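Long-range contact in lectin 2 (Agrocybe aegerita, PDB 4TQJ), which binds glycans that end in a non-reducing terminal N-acetylglucosamine, as a fungal lectin built on a beta-propeller fold: residues A[351-363]-A[372-386]. The protein carries 1 engineered substitution. Sequence-based numbering, arbitrary orientation.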
loop_
_atom_site.group_PDB
_atom_site.type_symbol
_atom_site.label_atom_id
_atom_site.label_comp_id
_atom_site.label_asym_id
_atom_site.label_seq_id
_atom_site.Cartn_x
_atom_site.Cartn_y
_atom_site.Cartn_z
ATOM N N ALA A 351 -13.985 -8.237 -7.572
ATOM C CA ALA A 351 -13.987 -6.874 -8.099
ATOM C C ALA A 351 -15.212 -6.075 -7.695
ATOM O O ALA A 351 -16.336 -6.577 -7.687
ATOM C CB ALA A 351 -13.791 -6.852 -9.606
ATOM N N ASP A 352 -14.983 -4.810 -7.373
ATOM C CA ASP A 352 -16.061 -3.937 -6.989
ATOM C C ASP A 352 -16.359 -3.019 -8.161
ATOM O O ASP A 352 -15.667 -3.062 -9.196
ATOM C CB ASP A 352 -15.657 -3.143 -5.742
ATOM C CG ASP A 352 -15.110 -4.042 -4.653
ATOM O OD1 ASP A 352 -15.904 -4.836 -4.116
ATOM O OD2 ASP A 352 -13.890 -3.997 -4.356
ATOM N N ILE A 353 -17.383 -2.190 -8.006
ATOM C CA ILE A 353 -17.785 -1.310 -9.087
ATOM C C ILE A 353 -17.761 0.126 -8.620
ATOM O O ILE A 353 -18.346 0.462 -7.588
ATOM C CB ILE A 353 -19.179 -1.685 -9.630
ATOM C CG1 ILE A 353 -19.067 -2.912 -10.545
ATOM C CG2 ILE A 353 -19.802 -0.502 -10.370
ATOM C CD1 ILE A 353 -20.346 -3.710 -10.673
ATOM N N ILE A 354 -17.062 0.969 -9.372
ATOM C CA ILE A 354 -17.011 2.389 -9.062
ATOM C C ILE A 354 -17.304 3.179 -10.329
ATOM O O ILE A 354 -16.851 2.823 -11.419
ATOM C CB ILE A 354 -15.655 2.814 -8.453
ATOM C CG1 ILE A 354 -15.621 4.334 -8.215
ATOM C CG2 ILE A 354 -14.514 2.418 -9.368
ATOM C CD1 ILE A 354 -14.392 4.816 -7.430
ATOM N N GLY A 355 -18.086 4.238 -10.184
ATOM C CA GLY A 355 -18.495 5.032 -11.329
ATOM C C GLY A 355 -18.341 6.507 -11.047
ATOM O O GLY A 355 -18.842 6.990 -10.035
ATOM N N PHE A 356 -17.632 7.211 -11.927
ATOM C CA PHE A 356 -17.501 8.658 -11.829
ATOM C C PHE A 356 -18.677 9.274 -12.580
ATOM O O PHE A 356 -18.661 9.341 -13.808
ATOM C CB PHE A 356 -16.182 9.143 -12.445
ATOM C CG PHE A 356 -14.933 8.574 -11.781
ATOM C CD1 PHE A 356 -15.013 7.808 -10.631
ATOM C CD2 PHE A 356 -13.683 8.806 -12.331
ATOM C CE1 PHE A 356 -13.855 7.287 -10.033
ATOM C CE2 PHE A 356 -12.533 8.282 -11.751
ATOM C CZ PHE A 356 -12.624 7.519 -10.599
ATOM N N GLY A 357 -19.694 9.704 -11.843
ATOM C CA GLY A 357 -20.947 10.156 -12.437
ATOM C C GLY A 357 -21.009 11.630 -12.802
ATOM O O GLY A 357 -19.986 12.282 -12.982
ATOM N N GLU A 358 -22.225 12.151 -12.934
ATOM C CA GLU A 358 -22.416 13.540 -13.335
ATOM C C GLU A 358 -21.875 14.488 -12.269
ATOM O O GLU A 358 -21.125 15.407 -12.576
ATOM C CB GLU A 358 -23.901 13.837 -13.600
ATOM C CG GLU A 358 -24.154 15.183 -14.257
ATOM C CD GLU A 358 -23.785 15.213 -15.731
ATOM O OE1 GLU A 358 -23.235 14.223 -16.250
ATOM O OE2 GLU A 358 -24.053 16.235 -16.385
ATOM N N LYS A 359 -22.254 14.244 -11.020
ATOM C CA LYS A 359 -21.908 15.130 -9.911
ATOM C C LYS A 359 -21.325 14.366 -8.721
ATOM O O LYS A 359 -20.853 14.971 -7.753
ATOM C CB LYS A 359 -23.153 15.892 -9.447
ATOM C CG LYS A 359 -24.060 16.362 -10.582
ATOM C CD LYS A 359 -23.308 17.193 -11.628
ATOM C CE LYS A 359 -23.237 18.660 -11.253
ATOM N NZ LYS A 359 -24.598 19.255 -11.047
ATOM N N GLU A 360 -21.374 13.038 -8.792
ATOM C CA GLU A 360 -20.904 12.186 -7.710
ATOM C C GLU A 360 -20.108 10.989 -8.222
ATOM O O GLU A 360 -20.365 10.475 -9.310
ATOM C CB GLU A 360 -22.089 11.649 -6.905
ATOM C CG GLU A 360 -22.687 12.602 -5.908
ATOM C CD GLU A 360 -23.701 11.909 -5.026
ATOM O OE1 GLU A 360 -24.753 11.492 -5.553
ATOM O OE2 GLU A 360 -23.441 11.761 -3.810
ATOM N N THR A 361 -19.156 10.541 -7.413
ATOM C CA THR A 361 -18.490 9.262 -7.623
ATOM C C THR A 361 -19.139 8.217 -6.718
ATOM O O THR A 361 -19.107 8.339 -5.494
ATOM C CB THR A 361 -16.997 9.361 -7.300
ATOM O OG1 THR A 361 -16.338 10.111 -8.331
ATOM C CG2 THR A 361 -16.375 7.966 -7.199
ATOM N N LEU A 362 -19.748 7.204 -7.328
ATOM C CA LEU A 362 -20.492 6.190 -6.596
ATOM C C LEU A 362 -19.785 4.848 -6.620
ATOM O O LEU A 362 -18.984 4.562 -7.511
ATOM C CB LEU A 362 -21.885 6.016 -7.194
ATOM C CG LEU A 362 -22.734 7.278 -7.330
ATOM C CD1 LEU A 362 -24.111 6.897 -7.865
ATOM C CD2 LEU A 362 -22.849 7.966 -5.996
ATOM N N VAL A 363 -20.100 4.011 -5.647
ATOM C CA VAL A 363 -19.425 2.739 -5.548
ATOM C C VAL A 363 -20.419 1.712 -5.042
ATOM O O VAL A 363 -21.316 2.030 -4.266
ATOM C CB VAL A 363 -18.182 2.855 -4.612
ATOM C CG1 VAL A 363 -18.611 3.137 -3.190
ATOM C CG2 VAL A 363 -17.325 1.600 -4.657
ATOM N N PHE A 372 -23.695 -7.713 -5.226
ATOM C CA PHE A 372 -23.329 -6.332 -4.943
ATOM C C PHE A 372 -24.179 -5.679 -3.887
ATOM O O PHE A 372 -25.376 -5.936 -3.791
ATOM C CB PHE A 372 -23.278 -5.505 -6.226
ATOM C CG PHE A 372 -22.093 -5.847 -7.080
ATOM C CD1 PHE A 372 -20.917 -5.132 -6.965
ATOM C CD2 PHE A 372 -22.132 -6.935 -7.939
ATOM C CE1 PHE A 372 -19.799 -5.475 -7.718
ATOM C CE2 PHE A 372 -21.024 -7.275 -8.702
ATOM C CZ PHE A 372 -19.853 -6.541 -8.585
ATOM N N GLY A 373 -23.534 -4.854 -3.068
ATOM C CA GLY A 373 -24.209 -4.176 -1.975
ATOM C C GLY A 373 -24.850 -2.889 -2.442
ATOM O O GLY A 373 -24.789 -2.553 -3.622
ATOM N N PRO A 374 -25.484 -2.155 -1.515
ATOM C CA PRO A 374 -26.124 -0.898 -1.903
ATOM C C PRO A 374 -25.107 0.100 -2.442
ATOM O O PRO A 374 -23.954 0.135 -1.992
ATOM C CB PRO A 374 -26.743 -0.388 -0.594
ATOM C CG PRO A 374 -26.092 -1.154 0.483
ATOM C CD PRO A 374 -25.690 -2.472 -0.095
ATOM N N VAL A 375 -25.536 0.898 -3.410
ATOM C CA VAL A 375 -24.687 1.928 -3.985
ATOM C C VAL A 375 -24.481 2.999 -2.939
ATOM O O VAL A 375 -25.382 3.300 -2.168
ATOM C CB VAL A 375 -25.332 2.561 -5.229
ATOM C CG1 VAL A 375 -24.484 3.698 -5.752
ATOM C CG2 VAL A 375 -25.561 1.496 -6.309
ATOM N N LYS A 376 -23.286 3.565 -2.910
ATOM C CA LYS A 376 -22.941 4.553 -1.906
ATOM C C LYS A 376 -22.220 5.723 -2.535
ATOM O O LYS A 376 -21.432 5.550 -3.455
ATOM C CB LYS A 376 -22.060 3.921 -0.821
ATOM C CG LYS A 376 -22.840 3.135 0.215
ATOM C CD LYS A 376 -21.967 2.780 1.414
ATOM C CE LYS A 376 -20.955 1.711 1.047
ATOM N NZ LYS A 376 -21.656 0.528 0.438
ATOM N N ALA A 377 -22.497 6.921 -2.041
ATOM C CA ALA A 377 -21.761 8.099 -2.480
ATOM C C ALA A 377 -20.417 8.117 -1.781
ATOM O O ALA A 377 -20.348 8.261 -0.565
ATOM C CB ALA A 377 -22.544 9.367 -2.155
ATOM N N LEU A 378 -19.345 7.965 -2.547
ATOM C CA LEU A 378 -18.000 7.938 -1.996
ATOM C C LEU A 378 -17.387 9.339 -1.945
ATOM O O LEU A 378 -16.725 9.686 -0.966
ATOM C CB LEU A 378 -17.119 6.973 -2.805
ATOM C CG LEU A 378 -15.593 6.944 -2.677
ATOM C CD1 LEU A 378 -15.130 6.443 -1.315
ATOM C CD2 LEU A 378 -15.032 6.049 -3.773
ATOM N N THR A 379 -17.604 10.135 -2.991
ATOM C CA THR A 379 -17.101 11.519 -3.032
ATOM C C THR A 379 -17.652 12.339 -4.218
ATOM O O THR A 379 -18.039 11.779 -5.244
ATOM C CB THR A 379 -15.552 11.567 -3.058
ATOM O OG1 THR A 379 -15.110 12.929 -3.099
ATOM C CG2 THR A 379 -15.008 10.834 -4.273
ATOM N N ASN A 380 -17.701 13.662 -4.066
ATOM C CA ASN A 380 -18.065 14.546 -5.175
ATOM C C ASN A 380 -16.934 14.653 -6.181
ATOM O O ASN A 380 -17.150 14.997 -7.336
ATOM C CB ASN A 380 -18.414 15.957 -4.685
ATOM C CG ASN A 380 -19.737 16.019 -3.952
ATOM O OD1 ASN A 380 -20.683 15.302 -4.282
ATOM N ND2 ASN A 380 -19.812 16.884 -2.947
ATOM N N ASP A 381 -15.720 14.361 -5.731
ATOM C CA ASP A 381 -14.535 14.502 -6.573
ATOM C C ASP A 381 -14.484 13.434 -7.675
ATOM O O ASP A 381 -15.068 12.357 -7.537
ATOM C CB ASP A 381 -13.271 14.437 -5.703
ATOM C CG ASP A 381 -13.302 15.435 -4.542
ATOM O OD1 ASP A 381 -13.617 16.627 -4.768
ATOM O OD2 ASP A 381 -13.025 15.023 -3.395
ATOM N N PHE A 382 -13.781 13.761 -8.755
ATOM C CA PHE A 382 -13.601 12.910 -9.938
ATOM C C PHE A 382 -14.819 12.795 -10.850
ATOM O O PHE A 382 -14.699 12.328 -11.983
ATOM C CB PHE A 382 -13.040 11.525 -9.582
ATOM C CG PHE A 382 -11.707 11.576 -8.895
ATOM C CD1 PHE A 382 -10.563 11.911 -9.600
ATOM C CD2 PHE A 382 -11.605 11.315 -7.544
ATOM C CE1 PHE A 382 -9.339 11.972 -8.971
ATOM C CE2 PHE A 382 -10.384 11.376 -6.909
ATOM C CZ PHE A 382 -9.252 11.698 -7.625
ATOM N N SER A 383 -15.978 13.226 -10.364
ATOM C CA SER A 383 -17.189 13.243 -11.191
ATOM C C SER A 383 -17.055 14.225 -12.359
ATOM O O SER A 383 -16.256 15.160 -12.313
ATOM C CB SER A 383 -18.412 13.602 -10.351
ATOM O OG SER A 383 -18.314 14.933 -9.877
ATOM N N PHE A 384 -17.842 13.995 -13.405
ATOM C CA PHE A 384 -17.829 14.844 -14.592
ATOM C C PHE A 384 -17.940 16.326 -14.237
ATOM O O PHE A 384 -17.202 17.157 -14.769
ATOM C CB PHE A 384 -18.948 14.432 -15.551
ATOM C CG PHE A 384 -19.041 15.291 -16.773
ATOM C CD1 PHE A 384 -18.052 15.257 -17.743
ATOM C CD2 PHE A 384 -20.128 16.125 -16.966
ATOM C CE1 PHE A 384 -18.140 16.062 -18.880
ATOM C CE2 PHE A 384 -20.223 16.923 -18.094
ATOM C CZ PHE A 384 -19.232 16.894 -19.050
ATOM N N SER A 385 -18.859 16.649 -13.336
ATOM C CA SER A 385 -18.961 18.008 -12.800
ATOM C C SER A 385 -18.913 19.048 -13.906
ATOM O O SER A 385 -18.040 19.923 -13.914
ATOM C CB SER A 385 -17.840 18.272 -11.804
ATOM O OG SER A 385 -18.011 17.500 -10.633
ATOM N N GLY A 386 -19.848 18.927 -14.847
ATOM C CA GLY A 386 -20.039 19.905 -15.901
ATOM C C GLY A 386 -18.859 20.069 -16.846
ATOM O O GLY A 386 -18.852 20.978 -17.672
HETATM O O HOH W 1 -19.912 17.562 -8.700
#
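Val-363 pairs with Lys-376 through two backbone hydrogen bonds, its O receiving Lys-376 N at 2.8 Å, and with Thr-361 and Phe-372 it is among the residues this contact buries most. Its beta-branch is readily accommodated in an extended backbone, and chi1 of 66° turns CG1 toward Leu-378 CB. Thr-361 is gripped at three points. Its N donates to Thr-379 O, its O accepts from Leu-378 N at 3.0 Å and more weakly from Thr-379 N, and its OG1 donates to Asp-381 O at 2.7 Å, lying in the plane of that carbonyl. A threonine fits here because its hydroxyl ties down the turn that follows strand 376-379 while its methyl, CG2, lies beside Leu-378 CD2. With Leu-378 and Thr-379 both facing Thr-361, the edge strand forms a classic beta bulge. Ile-353 CD1 stands over one face of the Phe-372 ring, toward its rim, in a CH-pi contact 3.8 Å from the centroid; a broad flat ring can pack at once on Ile-353 and on Val-323 and Leu-324 of strand 321-324. Within the type II turn from Asn-380 to Ser-383, Phe-382 places CB over the centre of the Phe-356 ring; just after it, Phe-384 N donates to Gly-357 O. Strands 361-364 and 376-379 thus form the outer hairpin of a four-stranded beta-propeller blade; the chain then runs on to strand 395-399, which joins strand 20-25 of the N-terminal blade and closes the ring.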